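Local coordinates for protein D-alanine--D-alanine ligase (Coxiella burnetii, PDB 3TQT) that probably joins two D-alanine molecules into D-alanyl-D-alanine at the cost of one ATP, supplying a building block for the peptidoglycan of the bacterial cell wall, at residues A[142-145]-A[146-150]; A[209-212]-A[213-216]; A[286-289]-A[290-294]. All coordinates share one frame; numbering follows the deposited sequence.

Interaction 1 (A[142-145]-A[146-150]); sequences DLTK and TVLRA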
loop_
_atom_site.group_PDB
_atom_site.type_symbol
_atom_site.label_atom_id
_atom_site.label_comp_id
_atom_site.label_asym_id
_atom_site.label_seq_id
_atom_site.Cartn_x
_atom_site.Cartn_y
_atom_site.Cartn_z
ATOM N N ASP A 142 -8.714 7.997 7.401
ATOM C CA ASP A 142 -8.377 8.040 8.816
ATOM C C ASP A 142 -6.895 7.730 9.036
ATOM O O ASP A 142 -6.240 8.331 9.898
ATOM C CB ASP A 142 -9.277 7.112 9.648
ATOM C CG ASP A 142 -9.186 5.625 9.228
ATOM O OD1 ASP A 142 -8.864 5.303 8.055
ATOM O OD2 ASP A 142 -9.453 4.775 10.097
ATOM N N LEU A 143 -6.364 6.808 8.238
ATOM C CA LEU A 143 -4.929 6.515 8.281
ATOM C C LEU A 143 -4.135 7.744 7.836
ATOM O O LEU A 143 -3.119 8.082 8.438
ATOM C CB LEU A 143 -4.592 5.301 7.405
ATOM C CG LEU A 143 -3.119 4.915 7.271
ATOM C CD1 LEU A 143 -2.492 4.675 8.653
ATOM C CD2 LEU A 143 -2.985 3.686 6.358
ATOM N N THR A 144 -4.603 8.415 6.787
ATOM C CA THR A 144 -3.961 9.645 6.328
ATOM C C THR A 144 -3.862 10.640 7.477
ATOM O O THR A 144 -2.797 11.193 7.757
ATOM C CB THR A 144 -4.767 10.351 5.205
ATOM O OG1 THR A 144 -5.245 9.393 4.261
ATOM C CG2 THR A 144 -3.889 11.371 4.494
ATOM N N LYS A 145 -4.986 10.861 8.150
ATOM C CA LYS A 145 -5.012 11.828 9.240
ATOM C C LYS A 145 -4.131 11.412 10.401
ATOM O O LYS A 145 -3.536 12.260 11.064
ATOM C CB LYS A 145 -6.444 12.082 9.707
ATOM C CG LYS A 145 -7.217 12.967 8.744
ATOM C CD LYS A 145 -8.653 13.127 9.210
ATOM C CE LYS A 145 -9.426 13.996 8.245
ATOM N NZ LYS A 145 -10.686 14.408 8.888
ATOM N N THR A 146 -4.028 10.107 10.633
ATOM C CA THR A 146 -3.183 9.613 11.705
ATOM C C THR A 146 -1.748 10.037 11.422
ATOM O O THR A 146 -1.046 10.549 12.296
ATOM C CB THR A 146 -3.231 8.078 11.777
ATOM O OG1 THR A 146 -4.545 7.667 12.162
ATOM C CG2 THR A 146 -2.218 7.549 12.793
ATOM N N VAL A 147 -1.317 9.820 10.187
ATOM C CA VAL A 147 0.054 10.113 9.813
ATOM C C VAL A 147 0.283 11.626 9.828
ATOM O O VAL A 147 1.296 12.101 10.347
ATOM C CB VAL A 147 0.394 9.491 8.449
ATOM C CG1 VAL A 147 1.725 10.004 7.948
ATOM C CG2 VAL A 147 0.386 7.955 8.564
ATOM N N LEU A 148 -0.675 12.382 9.292
ATOM C CA LEU A 148 -0.548 13.837 9.262
ATOM C C LEU A 148 -0.479 14.409 10.663
ATOM O O LEU A 148 0.405 15.209 10.978
ATOM C CB LEU A 148 -1.707 14.475 8.501
ATOM C CG LEU A 148 -1.705 14.140 7.003
ATOM C CD1 LEU A 148 -2.940 14.738 6.320
ATOM C CD2 LEU A 148 -0.415 14.633 6.367
ATOM N N ARG A 149 -1.411 13.997 11.509
ATOM C CA ARG A 149 -1.461 14.565 12.849
ATOM C C ARG A 149 -0.221 14.194 13.660
ATOM O O ARG A 149 0.298 15.013 14.413
ATOM C CB ARG A 149 -2.723 14.126 13.580
ATOM C CG ARG A 149 -2.794 14.667 14.973
ATOM C CD ARG A 149 -3.491 13.683 15.875
ATOM N NE ARG A 149 -4.934 13.869 16.019
ATOM C CZ ARG A 149 -5.649 14.893 15.565
ATOM N NH1 ARG A 149 -5.081 15.879 14.902
ATOM N NH2 ARG A 149 -6.956 14.926 15.792
ATOM N N ALA A 150 0.257 12.965 13.491
ATOM C CA ALA A 150 1.471 12.527 14.170
ATOM C C ALA A 150 2.635 13.422 13.797
ATOM O O ALA A 150 3.527 13.660 14.602
ATOM C CB ALA A 150 1.784 11.081 13.824
#
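Thr146 grips the carbonyl of Asp142 twice, once through its backbone and once through its hydroxyl. The hydroxyl OG1 donates to Asp142 O at 2.9 Å, while the amide N of the same threonine donates to that oxygen from the other face of the carbonyl plane. The torsion explains the reach: OG1 stands beside the backbone N, anti to the carbonyl carbon (chi1 -66°), and folds back over the preceding turn. Two residues further along, Thr144 CG2 and Leu148 CD1 lie side by side at 3.9 Å, pointing the same way. Leu148 CG also rests 3.2 Å from Thr144 O, the oxygen that receives the amide hydrogen of Leu148. Leu143 CD1 and Val147 CG2 are a looser apolar pair, 4.4 Å apart.

These are i to i+4 contacts within helix 141-150, which packs against helix 277-293 and strand 312-318 of the ATP-grasp part of the enzyme. Leu148 enters that layer, touching Val314 and Ile317 of the strand together with Ala290 and Met293 of the helix. Leu143 and Val147 pack on Val147 and Leu143 of the second subunit, a reciprocal pairing across the dimer, and Val147 also touches Met293 of its own chain.

Polar groups then fix the helix from outside. Beyond CG the chain of Lys145 is fully extended, carrying NZ to a salt bridge with Glu222, which is predicted to lie in the ATP site, and to hydrogen bonds with Val156 O and Asn315 OD1. Asp142 divides its carboxylate between Arg218, through a salt bridge at OD1, and the hydroxyl of Thr160 at OD2. Thr144 OG1 hydrogen-bonds to Val137 O and Glu140 O, tying the helix to the chain just before it.

Interaction 2 (A[209-212]-A[213-216]); sequences VKEV and FRYD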
loop_
_atom_site.group_PDB
_atom_site.type_symbol
_atom_site.label_atom_id
_atom_site.label_comp_id
_atom_site.label_asym_id
_atom_site.label_seq_id
_atom_site.Cartn_x
_atom_site.Cartn_y
_atom_site.Cartn_z
ATOM N N VAL A 209 -24.119 4.509 10.787
ATOM C CA VAL A 209 -23.012 3.608 11.050
ATOM C C VAL A 209 -23.313 2.250 10.444
ATOM O O VAL A 209 -22.467 1.652 9.780
ATOM C CB VAL A 209 -22.741 3.473 12.555
ATOM C CG1 VAL A 209 -21.886 2.240 12.835
ATOM C CG2 VAL A 209 -22.055 4.727 13.072
ATOM N N LYS A 210 -24.531 1.775 10.667
ATOM C CA LYS A 210 -24.963 0.499 10.119
ATOM C C LYS A 210 -24.880 0.525 8.595
ATOM O O LYS A 210 -24.396 -0.421 7.965
ATOM C CB LYS A 210 -26.397 0.191 10.577
ATOM C CG LYS A 210 -26.968 -1.111 10.038
ATOM C CD LYS A 210 -28.220 -1.528 10.808
ATOM C CE LYS A 210 -28.730 -2.892 10.353
ATOM N NZ LYS A 210 -29.586 -3.535 11.386
ATOM N N GLU A 211 -25.339 1.623 8.007
ATOM C CA GLU A 211 -25.367 1.754 6.556
ATOM C C GLU A 211 -23.965 1.743 5.957
ATOM O O GLU A 211 -23.690 1.018 5.006
ATOM C CB GLU A 211 -26.088 3.039 6.160
ATOM C CG GLU A 211 -25.827 3.479 4.743
ATOM C CD GLU A 211 -26.812 2.910 3.750
ATOM O OE1 GLU A 211 -27.377 1.823 4.012
ATOM O OE2 GLU A 211 -27.019 3.562 2.704
ATOM N N VAL A 212 -23.071 2.547 6.520
ATOM C CA VAL A 212 -21.723 2.620 5.981
ATOM C C VAL A 212 -20.989 1.298 6.104
ATOM O O VAL A 212 -20.187 0.949 5.236
ATOM C CB VAL A 212 -20.890 3.726 6.632
ATOM C CG1 VAL A 212 -19.437 3.619 6.152
ATOM C CG2 VAL A 212 -21.483 5.092 6.289
ATOM N N PHE A 213 -21.264 0.549 7.169
ATOM C CA PHE A 213 -20.635 -0.764 7.320
ATOM C C PHE A 213 -21.146 -1.791 6.327
ATOM O O PHE A 213 -20.636 -2.914 6.278
ATOM C CB PHE A 213 -20.780 -1.307 8.728
ATOM C CG PHE A 213 -19.821 -0.712 9.707
ATOM C CD1 PHE A 213 -18.505 -0.462 9.351
ATOM C CD2 PHE A 213 -20.238 -0.395 10.988
ATOM C CE1 PHE A 213 -17.621 0.095 10.270
ATOM C CE2 PHE A 213 -19.354 0.153 11.901
ATOM C CZ PHE A 213 -18.056 0.401 11.536
ATOM N N ARG A 214 -22.152 -1.420 5.544
ATOM C CA ARG A 214 -22.540 -2.254 4.415
ATOM C C ARG A 214 -21.601 -2.038 3.222
ATOM O O ARG A 214 -21.580 -2.838 2.294
ATOM C CB ARG A 214 -23.984 -1.976 3.989
ATOM C CG ARG A 214 -25.031 -2.332 5.045
ATOM C CD ARG A 214 -26.422 -1.815 4.650
ATOM N NE ARG A 214 -26.864 -2.298 3.342
ATOM C CZ ARG A 214 -27.505 -3.450 3.142
ATOM N NH1 ARG A 214 -27.775 -4.249 4.167
ATOM N NH2 ARG A 214 -27.875 -3.810 1.917
ATOM N N TYR A 215 -20.825 -0.957 3.254
ATOM C CA TYR A 215 -19.983 -0.575 2.115
ATOM C C TYR A 215 -18.485 -0.715 2.368
ATOM O O TYR A 215 -17.716 -0.989 1.451
ATOM C CB TYR A 215 -20.245 0.879 1.751
ATOM C CG TYR A 215 -21.700 1.191 1.571
ATOM C CD1 TYR A 215 -22.563 0.247 1.044
ATOM C CD2 TYR A 215 -22.212 2.431 1.925
ATOM C CE1 TYR A 215 -23.900 0.522 0.876
ATOM C CE2 TYR A 215 -23.551 2.714 1.765
ATOM C CZ TYR A 215 -24.388 1.757 1.236
ATOM O OH TYR A 215 -25.721 2.031 1.065
ATOM N N ASP A 216 -18.072 -0.477 3.602
ATOM C CA ASP A 216 -16.649 -0.435 3.931
ATOM C C ASP A 216 -16.474 -1.132 5.272
ATOM O O ASP A 216 -17.404 -1.195 6.076
ATOM C CB ASP A 216 -16.169 1.021 4.002
ATOM C CG ASP A 216 -14.675 1.168 3.758
ATOM O OD1 ASP A 216 -13.948 0.178 3.952
ATOM O OD2 ASP A 216 -14.234 2.278 3.372
#
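Val209 O still receives Phe213 N in the helical i to i+4 manner, but Arg214 N bonds to Glu211 O, only three residues back, at 2.9 Å, as the backbone leaves its regular course. This is the C-terminal end of helix 202-212 in the ATP-grasp part of the enzyme, where the chain turns toward strand 219-223; the whole segment falls within the predicted ATP-binding region. Val212 O takes two donors: Asp216 N approaches nearly along the C=O axis, whereas Tyr215 N, 2.8 Å away, sits well above the carbonyl plane.

Tyr215 folds back over the end of the helix. Its ring places one face over Glu211 O, which lies 3.6 Å above the plane and over the ring centre. Its hydroxyl OH donates to Glu211 OE2 at 2.6 Å, meeting that oxygen from above the carboxylate plane; the carboxylate and ring planes are 67° apart. Glu211 reaches this position with CG anti to the backbone N, after which the chain turns about CB-CG (chi2 90°). The guanidinium of Arg214 lies near the other carboxylate oxygen, with planes 20° apart, but NE is 4.2 Å from Glu211 OE1, too far for a salt bridge.

Around the helix, Val209, Val212 and Phe213 touch Leu219 of strand 219-223, and Tyr215 packs on Lys368 of the second subunit. Alongside Val209, the Phe213 ring points the same way, and its CE2 comes to 3.4 Å from Val209 CG1.

Interaction 3 (A[286-289]-A[290-294]); sequences IAID and AFKMV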
loop_
_atom_site.group_PDB
_atom_site.type_symbol
_atom_site.label_atom_id
_atom_site.label_comp_id
_atom_site.label_asym_id
_atom_site.label_seq_id
_atom_site.Cartn_x
_atom_site.Cartn_y
_atom_site.Cartn_z
ATOM N N ILE A 286 1.376 23.715 3.776
ATOM C CA ILE A 286 0.841 22.519 4.412
ATOM C C ILE A 286 0.580 21.455 3.357
ATOM O O ILE A 286 0.826 20.273 3.586
ATOM C CB ILE A 286 -0.456 22.819 5.191
ATOM C CG1 ILE A 286 -0.153 23.767 6.357
ATOM C CG2 ILE A 286 -1.062 21.529 5.731
ATOM C CD1 ILE A 286 -1.376 24.168 7.133
ATOM N N ALA A 287 0.102 21.870 2.192
ATOM C CA ALA A 287 -0.083 20.900 1.099
ATOM C C ALA A 287 1.233 20.183 0.772
ATOM O O ALA A 287 1.270 18.956 0.627
ATOM C CB ALA A 287 -0.662 21.572 -0.139
ATOM N N ILE A 288 2.309 20.955 0.660
ATOM C CA ILE A 288 3.625 20.404 0.379
ATOM C C ILE A 288 4.106 19.529 1.528
ATOM O O ILE A 288 4.605 18.433 1.308
ATOM C CB ILE A 288 4.653 21.513 0.120
ATOM C CG1 ILE A 288 4.435 22.107 -1.270
ATOM C CG2 ILE A 288 6.058 20.967 0.260
ATOM C CD1 ILE A 288 5.094 23.456 -1.450
ATOM N N ASP A 289 3.945 20.008 2.757
ATOM C CA ASP A 289 4.367 19.229 3.922
ATOM C C ASP A 289 3.577 17.924 4.065
ATOM O O ASP A 289 4.135 16.886 4.401
ATOM C CB ASP A 289 4.241 20.058 5.195
ATOM C CG ASP A 289 5.222 21.219 5.232
ATOM O OD1 ASP A 289 6.112 21.279 4.366
ATOM O OD2 ASP A 289 5.105 22.064 6.135
ATOM N N ALA A 290 2.274 17.993 3.824
ATOM C CA ALA A 290 1.414 16.820 3.882
ATOM C C ALA A 290 1.840 15.805 2.819
ATOM O O ALA A 290 1.935 14.621 3.086
ATOM C CB ALA A 290 -0.036 17.234 3.652
ATOM N N PHE A 291 2.042 16.301 1.602
ATOM C CA PHE A 291 2.509 15.498 0.481
ATOM C C PHE A 291 3.752 14.722 0.902
ATOM O O PHE A 291 3.872 13.516 0.668
ATOM C CB PHE A 291 2.838 16.441 -0.676
ATOM C CG PHE A 291 3.192 15.743 -1.965
ATOM C CD1 PHE A 291 2.216 15.477 -2.915
ATOM C CD2 PHE A 291 4.496 15.390 -2.234
ATOM C CE1 PHE A 291 2.547 14.855 -4.107
ATOM C CE2 PHE A 291 4.829 14.768 -3.419
ATOM C CZ PHE A 291 3.858 14.499 -4.351
ATOM N N LYS A 292 4.678 15.417 1.545
ATOM C CA LYS A 292 5.933 14.786 1.938
ATOM C C LYS A 292 5.715 13.807 3.085
ATOM O O LYS A 292 6.309 12.726 3.118
ATOM C CB LYS A 292 6.970 15.850 2.317
ATOM C CG LYS A 292 7.529 16.604 1.111
ATOM C CD LYS A 292 8.110 17.961 1.494
ATOM C CE LYS A 292 9.537 17.863 1.975
ATOM N NZ LYS A 292 10.078 19.222 2.258
ATOM N N MET A 293 4.835 14.184 4.007
ATOM C CA MET A 293 4.594 13.404 5.213
ATOM C C MET A 293 3.996 12.037 4.926
ATOM O O MET A 293 4.234 11.087 5.664
ATOM C CB MET A 293 3.685 14.171 6.164
ATOM C CG MET A 293 3.639 13.581 7.543
ATOM S SD MET A 293 3.146 14.855 8.701
ATOM C CE MET A 293 4.539 15.975 8.588
ATOM N N VAL A 294 3.227 11.934 3.854
ATOM C CA VAL A 294 2.689 10.642 3.463
ATOM C C VAL A 294 3.540 10.008 2.367
ATOM O O VAL A 294 3.131 9.029 1.752
ATOM C CB VAL A 294 1.230 10.760 2.979
ATOM C CG1 VAL A 294 0.348 11.287 4.123
ATOM C CG2 VAL A 294 1.149 11.668 1.773
#
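Four successive i to i+4 bonds carry the backbone from 286-289 into 290-294, running from Ala290 N to Ile286 O (2.7 Å) through to Met293 N to Asp289 O (2.8 Å). They form the last turns of helix 277-293, which lies against strands 298-306 and 312-318 of an antiparallel sheet in the ATP-grasp part of the enzyme; Val294 is the first residue to leave helical geometry.

Phe291 CB sits close to two carbonyls, 3.2 Å from Ala287 O and 3.3 Å from Ile288 O. A chi1 of -174° sets CG anti to the backbone N and swings the ring clear of 286-289, and the side chain packs on Ala300 of strand 298-306 and on Pro240. Ala287 faces the same strand, touching Val302 and Phe304. Met293 also touches Ile153.

Asp289 hydrogen-bonds through OD1 to Gln285 NE2, while Lys292 NZ stays 4.9 Å from Asp289 OD1, too distant to pair with it. The lysine runs instead alongside Ile288: its CD lies 3.5 Å from Ile288 O and 3.8 Å from Ile288 CG2.

Overall arrangement
Interactions 1 and 3 meet directly, their centres 11 Å apart, where two helices pack across one another. Val147 CG1 lies 3.6 Å from Met293 O, and Leu148 CD2 comes to 3.8 Å from Ala290 CB. Interaction 2 is set apart: its nearest atoms are about 8 Å from those of interaction 1 and about 17 Å from those of interaction 3. Interactions 1 and 2 both touch the second subunit, unlike interaction 3. Interaction 2 lies within the predicted ATP-binding range. In interaction 1 the side chain of Lys145 is about 3 Å from that of Glu222, and that of Thr144 about 6 Å from that of Glu316, a predicted metal ligand.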